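Local coordinates for Lmo0488 protein (Listeria monocytogenes serovar 1/2a, PDB 5TED) that binds shikimate through its effector-binding domain and, as a LysR-type regulator, activates transcription of protocatechuate biosynthesis genes in response, at residues Q77-V82 with I151-K156; V81-N86 with K166-N171. All coordinates share one frame; numbering follows the deposited sequence.

Contact 1 (Q77-V82 with I151-K156)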
ATOM      1  N   GLN A  77      -5.887  -7.083  15.607  1.00 16.90           N
ATOM      2  CA  GLN A  77      -6.907  -6.575  14.697  1.00 12.62           C
ATOM      3  C   GLN A  77      -8.130  -7.471  14.754  1.00 13.20           C
ATOM      4  O   GLN A  77      -8.064  -8.623  15.192  1.00 14.65           O
ATOM      5  CB  GLN A  77      -6.393  -6.490  13.254  1.00 15.37           C
ATOM      6  CG  GLN A  77      -5.264  -5.504  13.090  1.00 16.58           C
ATOM      7  CD  GLN A  77      -4.657  -5.536  11.716  1.00 17.20           C
ATOM      8  OE1 GLN A  77      -4.514  -6.601  11.108  1.00 13.32           O
ATOM      9  NE2 GLN A  77      -4.294  -4.363  11.212  1.00 14.45           N
ATOM     10  N   GLU A  78      -9.251  -6.923  14.300  1.00 16.71           N
ATOM     11  CA  GLU A  78     -10.495  -7.666  14.174  1.00 15.07           C
ATOM     12  C   GLU A  78     -10.696  -8.019  12.702  1.00 15.91           C
ATOM     13  O   GLU A  78     -10.703  -7.131  11.846  1.00 21.59           O
ATOM     14  CB  GLU A  78     -11.669  -6.836  14.698  1.00 25.49           C
ATOM     15  CG  GLU A  78     -13.032  -7.495  14.527  1.00 34.77           C
ATOM     16  CD  GLU A  78     -14.196  -6.516  14.716  1.00 44.88           C
ATOM     17  OE1 GLU A  78     -13.947  -5.331  15.054  1.00 43.49           O
ATOM     18  OE2 GLU A  78     -15.364  -6.937  14.520  1.00 35.91           O
ATOM     19  N   LEU A  79     -10.867  -9.305  12.411  1.00 20.36           N
ATOM     20  CA  LEU A  79     -11.227  -9.715  11.062  1.00 17.89           C
ATOM     21  C   LEU A  79     -12.716  -9.485  10.817  1.00 16.90           C
ATOM     22  O   LEU A  79     -13.550  -9.790  11.671  1.00 21.16           O
ATOM     23  CB  LEU A  79     -10.876 -11.183  10.846  1.00 21.07           C
ATOM     24  CG  LEU A  79      -9.380 -11.455  10.732  1.00 19.90           C
ATOM     25  CD1 LEU A  79      -9.157 -12.919  10.328  1.00 21.56           C
ATOM     26  CD2 LEU A  79      -8.747 -10.468   9.749  1.00 15.83           C
ATOM     27  N   VAL A  80     -13.041  -8.920   9.647  1.00 14.67           N
ATOM     28  CA  VAL A  80     -14.413  -8.653   9.240  1.00 15.15           C
ATOM     29  C   VAL A  80     -14.605  -9.172   7.821  1.00 21.29           C
ATOM     30  O   VAL A  80     -13.645  -9.426   7.096  1.00 16.55           O
ATOM     31  CB  VAL A  80     -14.766  -7.150   9.294  1.00 16.27           C
ATOM     32  CG1 VAL A  80     -14.865  -6.670  10.717  1.00 14.92           C
ATOM     33  CG2 VAL A  80     -13.731  -6.312   8.498  1.00 19.86           C
ATOM     34  N   VAL A  81     -15.865  -9.297   7.418  1.00 19.51           N
ATOM     35  CA  VAL A  81     -16.205  -9.576   6.027  1.00 18.13           C
ATOM     36  C   VAL A  81     -16.700  -8.279   5.394  1.00 18.89           C
ATOM     37  O   VAL A  81     -17.520  -7.561   5.990  1.00 16.86           O
ATOM     38  CB  VAL A  81     -17.244 -10.708   5.919  1.00 18.21           C
ATOM     39  CG1 VAL A  81     -17.790 -10.793   4.502  1.00 18.23           C
ATOM     40  CG2 VAL A  81     -16.613 -12.050   6.308  1.00 17.27           C
ATOM     41  N   VAL A  82     -16.176  -7.963   4.202  1.00 17.70           N
ATOM     42  CA  VAL A  82     -16.459  -6.718   3.500  1.00 18.96           C
ATOM     43  C   VAL A  82     -17.108  -7.055   2.161  1.00 18.71           C
ATOM     44  O   VAL A  82     -16.609  -7.901   1.412  1.00 18.13           O
ATOM     45  CB  VAL A  82     -15.181  -5.876   3.305  1.00 14.52           C
ATOM     46  CG1 VAL A  82     -15.526  -4.516   2.766  1.00 16.11           C
ATOM     47  CG2 VAL A  82     -14.419  -5.767   4.625  1.00 15.99           C
ATOM     48  N   ILE A 151     -16.203 -10.407  -2.675  1.00 21.14           N
ATOM     49  CA  ILE A 151     -16.257 -10.078  -1.254  1.00 15.84           C
ATOM     50  C   ILE A 151     -14.882 -10.361  -0.658  1.00 17.26           C
ATOM     51  O   ILE A 151     -14.019 -10.961  -1.294  1.00 17.13           O
ATOM     52  CB  ILE A 151     -17.354 -10.858  -0.502  1.00 19.49           C
ATOM     53  CG1 ILE A 151     -17.031 -12.358  -0.453  1.00 17.16           C
ATOM     54  CG2 ILE A 151     -18.745 -10.573  -1.098  1.00 23.40           C
ATOM     55  CD1 ILE A 151     -17.994 -13.136   0.473  1.00 19.91           C
ATOM     56  N   SER A 152     -14.691  -9.966   0.601  1.00 15.06           N
ATOM     57  CA  SER A 152     -13.402 -10.267   1.214  1.00 18.33           C
ATOM     58  C   SER A 152     -13.550 -10.451   2.721  1.00 21.42           C
ATOM     59  O   SER A 152     -14.517  -9.995   3.331  1.00 19.16           O
ATOM     60  CB  SER A 152     -12.375  -9.166   0.910  1.00 21.50           C
ATOM     61  OG  SER A 152     -12.609  -8.027   1.722  1.00 24.39           O
ATOM     62  N   ILE A 153     -12.571 -11.148   3.306  1.00 15.81           N
ATOM     63  CA  ILE A 153     -12.318 -11.135   4.743  1.00 18.77           C
ATOM     64  C   ILE A 153     -10.981 -10.438   4.955  1.00 19.25           C
ATOM     65  O   ILE A 153      -9.990 -10.787   4.307  1.00 16.56           O
ATOM     66  CB  ILE A 153     -12.299 -12.557   5.327  1.00 19.21           C
ATOM     67  CG1 ILE A 153     -11.945 -12.536   6.816  1.00 22.12           C
ATOM     68  CG2 ILE A 153     -11.291 -13.421   4.584  1.00 23.17           C
ATOM     69  CD1 ILE A 153     -12.051 -13.909   7.483  1.00 16.13           C
ATOM     70  N   MET A 154     -10.944  -9.449   5.842  1.00 14.66           N
ATOM     71  CA  MET A 154      -9.753  -8.615   5.979  1.00 12.89           C
ATOM     72  C   MET A 154      -9.801  -7.926   7.334  1.00 17.03           C
ATOM     73  O   MET A 154     -10.833  -7.943   8.007  1.00 14.33           O
ATOM     74  CB  MET A 154      -9.655  -7.584   4.842  1.00 18.75           C
ATOM     75  CG  MET A 154     -10.783  -6.582   4.808  1.00 14.95           C
ATOM     76  SD  MET A 154     -10.850  -5.583   3.288  1.00 17.69           S
ATOM     77  CE  MET A 154      -9.223  -4.819   3.308  1.00 17.03           C
ATOM     78  N   PRO A 155      -8.701  -7.299   7.755  1.00 13.85           N
ATOM     79  CA  PRO A 155      -8.721  -6.561   9.025  1.00 20.37           C
ATOM     80  C   PRO A 155      -9.649  -5.363   8.942  1.00 18.45           C
ATOM     81  O   PRO A 155      -9.719  -4.679   7.920  1.00 14.59           O
ATOM     82  CB  PRO A 155      -7.263  -6.105   9.213  1.00 21.89           C
ATOM     83  CG  PRO A 155      -6.466  -6.779   8.182  1.00 18.54           C
ATOM     84  CD  PRO A 155      -7.407  -7.184   7.066  1.00 17.85           C
ATOM     85  N   LYS A 156     -10.327  -5.072  10.049  1.00 13.34           N
ATOM     86  CA  LYS A 156     -11.104  -3.846  10.119  1.00 12.79           C
ATOM     87  C   LYS A 156     -10.137  -2.670  10.239  1.00 15.77           C
ATOM     88  O   LYS A 156      -9.371  -2.588  11.199  1.00 20.73           O
ATOM     89  CB  LYS A 156     -12.074  -3.899  11.293  1.00 14.75           C
ATOM     90  CG  LYS A 156     -13.084  -2.759  11.269  1.00 22.07           C
ATOM     91  CD  LYS A 156     -13.793  -2.603  12.610  1.00 34.83           C
ATOM     92  CE  LYS A 156     -15.255  -2.251  12.407  1.00 42.47           C
ATOM     93  NZ  LYS A 156     -15.930  -1.841  13.671  1.00 44.97           N
TER
HETATM   94  O   HOH W   1      -8.919  -4.261  13.692  1.00 22.19           O
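Backbone hydrogen bonding holds Q77-V82 and I151-K156 as an antiparallel pair, the N-to-C directions of the short segments 142° apart. V80 and M154 face each other as a hydrogen-bonded pair, with V80 N 2.9 Å from M154 O and the N-H almost straight at 171°; V82 and S152 form the next such pair. P155 faces L79 in a non-hydrogen-bonded pair, where the missing N-H costs nothing, and K156 N gives the next bond, 2.8 Å to E78 O. A water then accepts from E78 N and donates to K156 O.

Apolar contacts fall on both faces. On one, the M154 side chain, its CG in the crowded position between N and carbonyl carbon (chi1 63°), crosses V82 obliquely and brings that CG 3.7 Å from V82 CG2. The OG of S152 lies beside V82 CB, buried without a polar partner in the model. On the other face L79 CD1 reaches I153 CD1 at 4.2 Å.

Among polar side chains, Q77 runs alongside the P155 ring, OE1 3.4 Å from P155 CB, while its amide is hydrogen-bonded to T12 and R177. E78 and K156 lie side by side, but E78 OE1 and K156 NZ stay 4.2 Å apart, too far for a salt bridge.

The strand pair therefore relies on main-chain bonds and greasy faces, and delivers P155 to the shikimate pocket, its ring backed by an amide tied to two further pocket residues.

Contact 2 (V81-N86 with K166-N171)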
ATOM      1  N   VAL A  81     -15.865  -9.297   7.418  1.00 19.51           N
ATOM      2  CA  VAL A  81     -16.205  -9.576   6.027  1.00 18.13           C
ATOM      3  C   VAL A  81     -16.700  -8.279   5.394  1.00 18.89           C
ATOM      4  O   VAL A  81     -17.520  -7.561   5.990  1.00 16.86           O
ATOM      5  CB  VAL A  81     -17.244 -10.708   5.919  1.00 18.21           C
ATOM      6  CG1 VAL A  81     -17.790 -10.793   4.502  1.00 18.23           C
ATOM      7  CG2 VAL A  81     -16.613 -12.050   6.308  1.00 17.27           C
ATOM      8  N   VAL A  82     -16.176  -7.963   4.202  1.00 17.70           N
ATOM      9  CA  VAL A  82     -16.459  -6.718   3.500  1.00 18.96           C
ATOM     10  C   VAL A  82     -17.108  -7.055   2.161  1.00 18.71           C
ATOM     11  O   VAL A  82     -16.609  -7.901   1.412  1.00 18.13           O
ATOM     12  CB  VAL A  82     -15.181  -5.876   3.305  1.00 14.52           C
ATOM     13  CG1 VAL A  82     -15.526  -4.516   2.766  1.00 16.11           C
ATOM     14  CG2 VAL A  82     -14.419  -5.767   4.625  1.00 15.99           C
ATOM     15  N   VAL A  83     -18.225  -6.396   1.863  1.00 16.77           N
ATOM     16  CA  VAL A  83     -19.011  -6.690   0.678  1.00 17.12           C
ATOM     17  C   VAL A  83     -19.429  -5.374   0.059  1.00 22.33           C
ATOM     18  O   VAL A  83     -19.487  -4.347   0.742  1.00 21.02           O
ATOM     19  CB  VAL A  83     -20.251  -7.570   1.012  1.00 20.14           C
ATOM     20  CG1 VAL A  83     -19.823  -8.839   1.745  1.00 17.42           C
ATOM     21  CG2 VAL A  83     -21.265  -6.796   1.853  1.00 19.99           C
ATOM     22  N   ALA A  84     -19.697  -5.395  -1.247  1.00 18.11           N
ATOM     23  CA  ALA A  84     -20.186  -4.183  -1.886  1.00 19.78           C
ATOM     24  C   ALA A  84     -21.486  -3.748  -1.215  1.00 22.89           C
ATOM     25  O   ALA A  84     -22.224  -4.558  -0.652  1.00 24.55           O
ATOM     26  CB  ALA A  84     -20.394  -4.399  -3.387  1.00 20.55           C
ATOM     27  N   GLU A  85     -21.769  -2.451  -1.283  1.00 23.53           N
ATOM     28  CA  GLU A  85     -22.877  -1.906  -0.511  1.00 32.52           C
ATOM     29  C   GLU A  85     -24.236  -2.423  -0.971  1.00 27.33           C
ATOM     30  O   GLU A  85     -25.202  -2.327  -0.212  1.00 32.63           O
ATOM     31  CB  GLU A  85     -22.785  -0.374  -0.533  1.00 39.69           C
ATOM     32  CG  GLU A  85     -23.065   0.287  -1.867  1.00 47.27           C
ATOM     33  CD  GLU A  85     -22.895   1.800  -1.810  1.00 52.91           C
ATOM     34  OE1 GLU A  85     -22.916   2.435  -2.884  1.00 58.32           O
ATOM     35  OE2 GLU A  85     -22.712   2.354  -0.702  1.00 51.13           O
ATOM     36  N   ASN A  86     -24.334  -3.014  -2.160  1.00 25.82           N
ATOM     37  CA  ASN A  86     -25.593  -3.591  -2.619  1.00 33.85           C
ATOM     38  C   ASN A  86     -25.522  -5.107  -2.730  1.00 35.03           C
ATOM     39  O   ASN A  86     -26.382  -5.724  -3.368  1.00 34.95           O
ATOM     40  CB  ASN A  86     -26.005  -2.972  -3.953  1.00 38.34           C
ATOM     41  CG  ASN A  86     -26.326  -1.499  -3.824  1.00 44.10           C
ATOM     42  OD1 ASN A  86     -26.938  -1.074  -2.839  1.00 39.80           O
ATOM     43  ND2 ASN A  86     -25.892  -0.706  -4.800  1.00 49.75           N
ATOM     44  N   LYS A 166     -20.114  -2.432   2.774  1.00 21.54           N
ATOM     45  CA  LYS A 166     -20.684  -2.713   4.084  1.00 19.09           C
ATOM     46  C   LYS A 166     -19.717  -3.614   4.831  1.00 19.60           C
ATOM     47  O   LYS A 166     -19.291  -4.637   4.289  1.00 23.70           O
ATOM     48  CB  LYS A 166     -22.048  -3.399   3.941  1.00 20.04           C
ATOM     49  CG  LYS A 166     -22.651  -3.926   5.234  1.00 29.28           C
ATOM     50  CD  LYS A 166     -23.067  -2.804   6.172  1.00 37.64           C
ATOM     51  CE  LYS A 166     -23.916  -3.326   7.334  1.00 42.77           C
ATOM     52  NZ  LYS A 166     -25.318  -3.666   6.931  1.00 46.49           N
ATOM     53  N   VAL A 167     -19.385  -3.256   6.073  1.00 16.94           N
ATOM     54  CA  VAL A 167     -18.464  -4.043   6.887  1.00 22.43           C
ATOM     55  C   VAL A 167     -19.289  -4.902   7.835  1.00 21.58           C
ATOM     56  O   VAL A 167     -20.114  -4.381   8.598  1.00 24.00           O
ATOM     57  CB  VAL A 167     -17.475  -3.142   7.656  1.00 24.79           C
ATOM     58  CG1 VAL A 167     -16.565  -3.975   8.555  1.00 28.38           C
ATOM     59  CG2 VAL A 167     -16.637  -2.301   6.698  1.00 18.71           C
ATOM     60  N   LEU A 168     -19.081  -6.218   7.789  1.00 20.15           N
ATOM     61  CA  LEU A 168     -19.862  -7.175   8.571  1.00 22.58           C
ATOM     62  C   LEU A 168     -18.979  -7.799   9.632  1.00 17.39           C
ATOM     63  O   LEU A 168     -17.915  -8.346   9.316  1.00 17.98           O
ATOM     64  CB  LEU A 168     -20.435  -8.291   7.693  1.00 21.94           C
ATOM     65  CG  LEU A 168     -21.236  -7.791   6.497  1.00 24.03           C
ATOM     66  CD1 LEU A 168     -21.453  -8.884   5.480  1.00 25.22           C
ATOM     67  CD2 LEU A 168     -22.554  -7.201   6.988  1.00 26.57           C
ATOM     68  N   SER A 169     -19.429  -7.752  10.881  1.00 18.46           N
ATOM     69  CA  SER A 169     -18.689  -8.440  11.924  1.00 23.19           C
ATOM     70  C   SER A 169     -18.939  -9.940  11.810  1.00 24.69           C
ATOM     71  O   SER A 169     -19.979 -10.379  11.305  1.00 23.56           O
ATOM     72  CB  SER A 169     -19.071  -7.902  13.313  1.00 24.74           C
ATOM     73  OG  SER A 169     -20.374  -8.305  13.679  1.00 31.14           O
ATOM     74  N   ILE A 170     -17.961 -10.722  12.262  1.00 22.67           N
ATOM     75  CA  ILE A 170     -17.973 -12.175  12.144  1.00 21.78           C
ATOM     76  C   ILE A 170     -18.370 -12.759  13.496  1.00 30.35           C
ATOM     77  O   ILE A 170     -17.614 -12.677  14.472  1.00 26.73           O
ATOM     78  CB  ILE A 170     -16.607 -12.716  11.690  1.00 21.80           C
ATOM     79  CG1 ILE A 170     -16.239 -12.197  10.289  1.00 19.23           C
ATOM     80  CG2 ILE A 170     -16.590 -14.234  11.752  1.00 23.91           C
ATOM     81  CD1 ILE A 170     -14.815 -12.530   9.858  1.00 21.91           C
ATOM     82  N   ASN A 171     -19.531 -13.407  13.542  1.00 28.31           N
ATOM     83  CA  ASN A 171     -19.948 -14.057  14.780  1.00 29.62           C
ATOM     84  C   ASN A 171     -19.161 -15.344  14.999  1.00 32.31           C
ATOM     85  O   ASN A 171     -18.447 -15.482  15.993  1.00 36.76           O
ATOM     86  CB  ASN A 171     -21.455 -14.325  14.753  1.00 31.79           C
ATOM     87  CG  ASN A 171     -22.267 -13.044  14.654  1.00 38.61           C
ATOM     88  OD1 ASN A 171     -21.930 -12.031  15.278  1.00 42.23           O
ATOM     89  ND2 ASN A 171     -23.345 -13.083  13.880  1.00 34.05           N
TER
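The ammonium group of K166 is gripped three times, by a salt bridge to D93 OD1 and hydrogen bonds to the carbonyl oxygens of Y92 and A90. Bends at chi2 (69°) and chi4 (-75°) carry NZ away from V81-N86, leaving K166 CB alongside V83, 4.1 Å from V83 CG2.

Four main-chain hydrogen bonds join strand 165-170 to the long strand 69-84 in the mixed sheet of the LysR effector-binding domain, away from the shikimate site, two in each of two antiparallel hydrogen-bonded pairs. Between V81 and L168 the shorter bond runs from L168 N to V81 O, 2.7 Å and nearly along the C=O axis; V81 N returns the bond to L168 O. Between V83 and K166 each bond is longer than its counterpart, 2.9 Å from K166 N to V83 O and 3.2 Å from V83 N to K166 O. V82 and V167 form the non-hydrogen-bonded pair between them, their side chains on the opposite face from those of V81 and L168.

On the V81-V83 face, L168 CD1 rests against both valines, 4.1 Å from V83 CG1 and 4.2 Å from V81 CG1, and the leucine meets V83 at about a right angle. I170, further along, also crosses V81 nearly perpendicularly, its CG1 4.0 Å from V81 CG2.

Branched carbons thus pack along one face of the strand pair, while the lysine's charge is spent on the loop before strand 94-95, where the carboxylate and two carbonyls would be expected to favour its protonated form.

How the contacts relate
The centres of contacts 1 and 2 lie 8 Å apart in one mixed sheet, and both start from strand 69-84, sharing V81 and V82. Strands 152-155 and 165-170, which follow each other in the chain, take its two edges, so the long strand runs between two antiparallel neighbours. Side chains bridge the contacts: V80 CG2 comes within 3.7 Å of V167 CG1. Contact 1 lies nearer the centre of the chain and touches the shikimate site, whereas contact 2 lies farther out. Strand 69-84 also pairs antiparallel with 177-184, consistent with the two strands that pass between the lobes of the periplasmic-binding-protein-like fold, between which shikimate sits.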